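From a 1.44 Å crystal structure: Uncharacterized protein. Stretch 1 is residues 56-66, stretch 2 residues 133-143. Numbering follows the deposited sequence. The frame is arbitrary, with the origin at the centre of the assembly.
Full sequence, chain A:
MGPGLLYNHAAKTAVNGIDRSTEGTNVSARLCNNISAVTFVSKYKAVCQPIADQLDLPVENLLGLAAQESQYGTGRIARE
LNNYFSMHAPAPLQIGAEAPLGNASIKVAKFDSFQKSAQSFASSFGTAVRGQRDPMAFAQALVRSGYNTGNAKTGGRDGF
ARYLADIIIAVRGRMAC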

# COMPACT_ATOMS: atom_id res chain seq x y z
N ASP A 56 -2.29 12.46 -21.39
CA ASP A 56 -0.98 12.28 -22.00
C ASP A 56 0.00 11.63 -21.00
O ASP A 56 1.11 12.14 -20.78
CB ASP A 56 -0.43 13.61 -22.51
CG ASP A 56 0.90 13.46 -23.23
OD1 ASP A 56 1.21 12.35 -23.74
OD2 ASP A 56 1.66 14.45 -23.32
N LEU A 57 -0.43 10.50 -20.43
CA LEU A 57 0.37 9.74 -19.47
C LEU A 57 0.48 8.28 -19.88
O LEU A 57 -0.48 7.70 -20.39
CB LEU A 57 -0.29 9.77 -18.08
CG LEU A 57 -0.36 11.10 -17.33
CD1 LEU A 57 -1.16 10.91 -16.05
CD2 LEU A 57 1.04 11.59 -17.02
N PRO A 58 1.64 7.66 -19.62
CA PRO A 58 1.70 6.20 -19.68
C PRO A 58 0.68 5.61 -18.71
O PRO A 58 0.54 6.09 -17.58
CB PRO A 58 3.12 5.88 -19.22
CG PRO A 58 3.91 7.14 -19.45
CD PRO A 58 2.92 8.25 -19.20
N VAL A 59 -0.03 4.57 -19.13
CA VAL A 59 -1.08 4.01 -18.29
C VAL A 59 -0.56 3.56 -16.92
O VAL A 59 -1.25 3.70 -15.91
CB VAL A 59 -1.84 2.87 -19.02
CG1 VAL A 59 -0.94 1.69 -19.29
CG2 VAL A 59 -3.07 2.48 -18.22
N GLU A 60 0.66 3.04 -16.88
CA GLU A 60 1.25 2.59 -15.62
C GLU A 60 1.42 3.72 -14.61
O GLU A 60 1.48 3.46 -13.41
CB GLU A 60 2.60 1.91 -15.86
CG GLU A 60 3.69 2.76 -16.51
CD GLU A 60 3.76 2.61 -18.03
OE1 GLU A 60 2.72 2.34 -18.67
OE2 GLU A 60 4.88 2.79 -18.57
N ASN A 61 1.50 4.96 -15.07
CA ASN A 61 1.62 6.07 -14.11
C ASN A 61 0.32 6.21 -13.32
O ASN A 61 0.34 6.37 -12.08
CB ASN A 61 1.93 7.38 -14.81
CG ASN A 61 3.32 7.42 -15.43
OD1 ASN A 61 3.92 6.39 -15.75
ND2 ASN A 61 3.84 8.63 -15.62
N LEU A 62 -0.80 6.17 -14.03
CA LEU A 62 -2.11 6.27 -13.41
C LEU A 62 -2.45 5.03 -12.58
O LEU A 62 -2.93 5.13 -11.45
CB LEU A 62 -3.18 6.50 -14.48
CG LEU A 62 -4.60 6.76 -13.98
CD1 LEU A 62 -4.69 8.04 -13.17
CD2 LEU A 62 -5.60 6.76 -15.15
N LEU A 63 -2.21 3.85 -13.16
CA LEU A 63 -2.51 2.60 -12.49
C LEU A 63 -1.59 2.41 -11.28
O LEU A 63 -2.01 1.90 -10.24
CB LEU A 63 -2.38 1.45 -13.49
CG LEU A 63 -2.72 0.04 -12.98
CD1 LEU A 63 -4.12 -0.04 -12.39
CD2 LEU A 63 -2.57 -0.99 -14.10
N GLY A 64 -0.34 2.85 -11.42
CA GLY A 64 0.62 2.84 -10.32
C GLY A 64 0.16 3.70 -9.16
O GLY A 64 0.29 3.32 -7.99
N LEU A 65 -0.36 4.89 -9.46
CA LEU A 65 -0.91 5.74 -8.42
C LEU A 65 -2.07 5.03 -7.71
O LEU A 65 -2.13 5.03 -6.48
CB LEU A 65 -1.33 7.11 -8.95
CG LEU A 65 -1.93 8.05 -7.89
CD1 LEU A 65 -0.97 8.32 -6.73
CD2 LEU A 65 -2.36 9.36 -8.55
N ALA A 66 -2.97 4.40 -8.47
CA ALA A 66 -4.06 3.66 -7.84
C ALA A 66 -3.52 2.53 -6.95
O ALA A 66 -4.06 2.26 -5.88
CB ALA A 66 -5.01 3.13 -8.88
N ARG A 133 5.26 12.26 -18.19
CA ARG A 133 5.31 10.84 -18.53
C ARG A 133 6.38 10.10 -17.74
O ARG A 133 6.18 8.95 -17.34
CB ARG A 133 5.52 10.66 -20.04
CG ARG A 133 4.43 11.33 -20.87
CD ARG A 133 4.58 11.04 -22.37
NE ARG A 133 4.44 9.61 -22.67
CZ ARG A 133 3.28 8.98 -22.84
NH1 ARG A 133 2.13 9.63 -22.78
NH2 ARG A 133 3.26 7.68 -23.11
N ASP A 134 7.52 10.74 -17.53
CA ASP A 134 8.56 10.16 -16.69
C ASP A 134 8.01 9.96 -15.29
O ASP A 134 7.40 10.85 -14.74
CB ASP A 134 9.78 11.07 -16.65
CG ASP A 134 10.85 10.57 -15.71
OD1 ASP A 134 11.58 9.62 -16.10
OD2 ASP A 134 10.97 11.12 -14.60
N PRO A 135 8.20 8.76 -14.72
CA PRO A 135 7.61 8.47 -13.40
C PRO A 135 8.04 9.44 -12.28
O PRO A 135 7.20 9.79 -11.44
CB PRO A 135 8.09 7.05 -13.12
CG PRO A 135 8.16 6.43 -14.47
CD PRO A 135 8.71 7.53 -15.36
N MSE A 136 9.30 9.85 -12.26
CA MSE A 136 9.73 10.83 -11.27
C MSE A 136 9.07 12.19 -11.48
O MSE A 136 8.64 12.82 -10.52
CB MSE A 136 11.26 11.00 -11.30
CG MSE A 136 11.99 9.81 -10.75
SE MSE A 136 11.82 9.71 -8.82
CE MSE A 136 13.04 11.14 -8.35
N ALA A 137 9.03 12.65 -12.72
CA ALA A 137 8.36 13.90 -13.06
C ALA A 137 6.90 13.84 -12.66
O ALA A 137 6.33 14.82 -12.17
CB ALA A 137 8.50 14.20 -14.53
N PHE A 138 6.26 12.70 -12.91
CA PHE A 138 4.87 12.51 -12.54
C PHE A 138 4.68 12.69 -11.02
O PHE A 138 3.81 13.43 -10.57
CB PHE A 138 4.38 11.13 -13.00
CG PHE A 138 2.97 10.80 -12.60
CD1 PHE A 138 1.90 11.41 -13.23
CD2 PHE A 138 2.72 9.90 -11.58
CE1 PHE A 138 0.60 11.11 -12.86
CE2 PHE A 138 1.42 9.59 -11.21
CZ PHE A 138 0.36 10.20 -11.84
N ALA A 139 5.50 12.01 -10.23
CA ALA A 139 5.36 12.09 -8.78
C ALA A 139 5.62 13.52 -8.30
O ALA A 139 4.92 14.03 -7.43
CB ALA A 139 6.32 11.13 -8.11
N GLN A 140 6.60 14.18 -8.90
CA GLN A 140 6.90 15.56 -8.52
C GLN A 140 5.74 16.50 -8.84
O GLN A 140 5.43 17.41 -8.07
CB GLN A 140 8.20 16.02 -9.18
CG GLN A 140 9.44 15.30 -8.62
CD GLN A 140 10.61 15.27 -9.59
OE1 GLN A 140 10.50 15.74 -10.72
NE2 GLN A 140 11.72 14.69 -9.15
N ALA A 141 5.06 16.28 -9.97
CA ALA A 141 3.92 17.09 -10.34
C ALA A 141 2.76 16.85 -9.38
O ALA A 141 1.98 17.76 -9.08
CB ALA A 141 3.50 16.80 -11.77
N LEU A 142 2.64 15.61 -8.91
CA LEU A 142 1.61 15.23 -7.96
C LEU A 142 1.75 16.08 -6.70
O LEU A 142 0.78 16.60 -6.16
CB LEU A 142 1.76 13.75 -7.61
CG LEU A 142 0.53 12.88 -7.47
CD1 LEU A 142 -0.49 13.15 -8.55
CD2 LEU A 142 0.98 11.43 -7.49
N VAL A 143 2.98 16.21 -6.22
CA VAL A 143 3.26 17.04 -5.06
C VAL A 143 3.00 18.53 -5.32
O VAL A 143 2.44 19.22 -4.47
CB VAL A 143 4.70 16.86 -4.57
CG1 VAL A 143 5.03 17.87 -3.50
CG2 VAL A 143 4.88 15.44 -4.05

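The apolar centre of the contact is built around Phe138, whose CA-to-CB bond points toward stretch 1 and whose buried ring meets three residues of that stretch. With chi1 in the t well, the ring lies against Asn61, and the CB of Asn61 sits 4.1 Å from the centroid of the Phe138 ring, only 5° off the ring normal. This is a CH-pi contact over the face: the methylene of a polar residue serves here as an apolar surface, leaving the amide at its end free for other work. Leu65, one helical turn further on, approaches the same ring differently. Its CB lies near the ring plane, at the edge, 4.3 Å from Phe138 CE2. Leu57, in the loop before the helix, completes the set; its CA-to-CB bond points away from stretch 2, yet the m,t rotamer brings the end of the side chain back, so that Leu57 CD1 comes to 3.6 Å from Phe138 CE1. The backbone takes part as well, with Asn61 O 3.5 Å from Phe138 CE2 while that oxygen accepts the helical hydrogen bond from Leu65 N at 3.1 Å.

Beyond the ring, the apolar contact continues one turn along both helices. Leu65 and Leu142 both direct their CA-to-CB bonds toward the opposing stretch, and Leu65 CD1 packs 3.7 Å from Leu142 CD2. The helix axes come no closer than 10.7 Å and their N-to-C directions differ by 52°, so the space between them is filled by side chains, chiefly the Phe138 ring, which reaches as far as the backbone oxygen of Asn61, and by the Leu65–Leu142 pair. Gly64 has nothing of stretch 2 near it.

Toward the N-terminal ends of the helices the contact becomes polar. Asn61 ND2 donates a hydrogen bond to the backbone oxygen Arg133 O, at 2.9 Å and with a nearly straight N-H...O angle of 162°. The residue thus joins the two parts of the contact, its CB over the Phe138 ring and its amide tied to the loop that precedes the second helix. That helix start is itself secured by Asp134, which occupies the N-cap position: its OD2 accepts a capping bond from Ala137 N at 3.1 Å, while its CA-to-CB bond points away from stretch 1.

At the outer edge, the backbones draw close, with the CA atoms of Leu57 and Arg133 5.1 Å apart. Pro58 CD rests 3.6 Å from both CA and CB of Arg133 and also lies over one face of the guanidinium, since the arginine side chain curls back along stretch 1. The m,t,p sequence of chi1 to chi3 carries its end nearer than the sideways CA-to-CB bond alone would suggest. There Arg133 NH1 forms a salt bridge with Asp56 OD1 at 3.0 Å. The accompanying hydrogen bond is weak, its N-H...O angle being 131°.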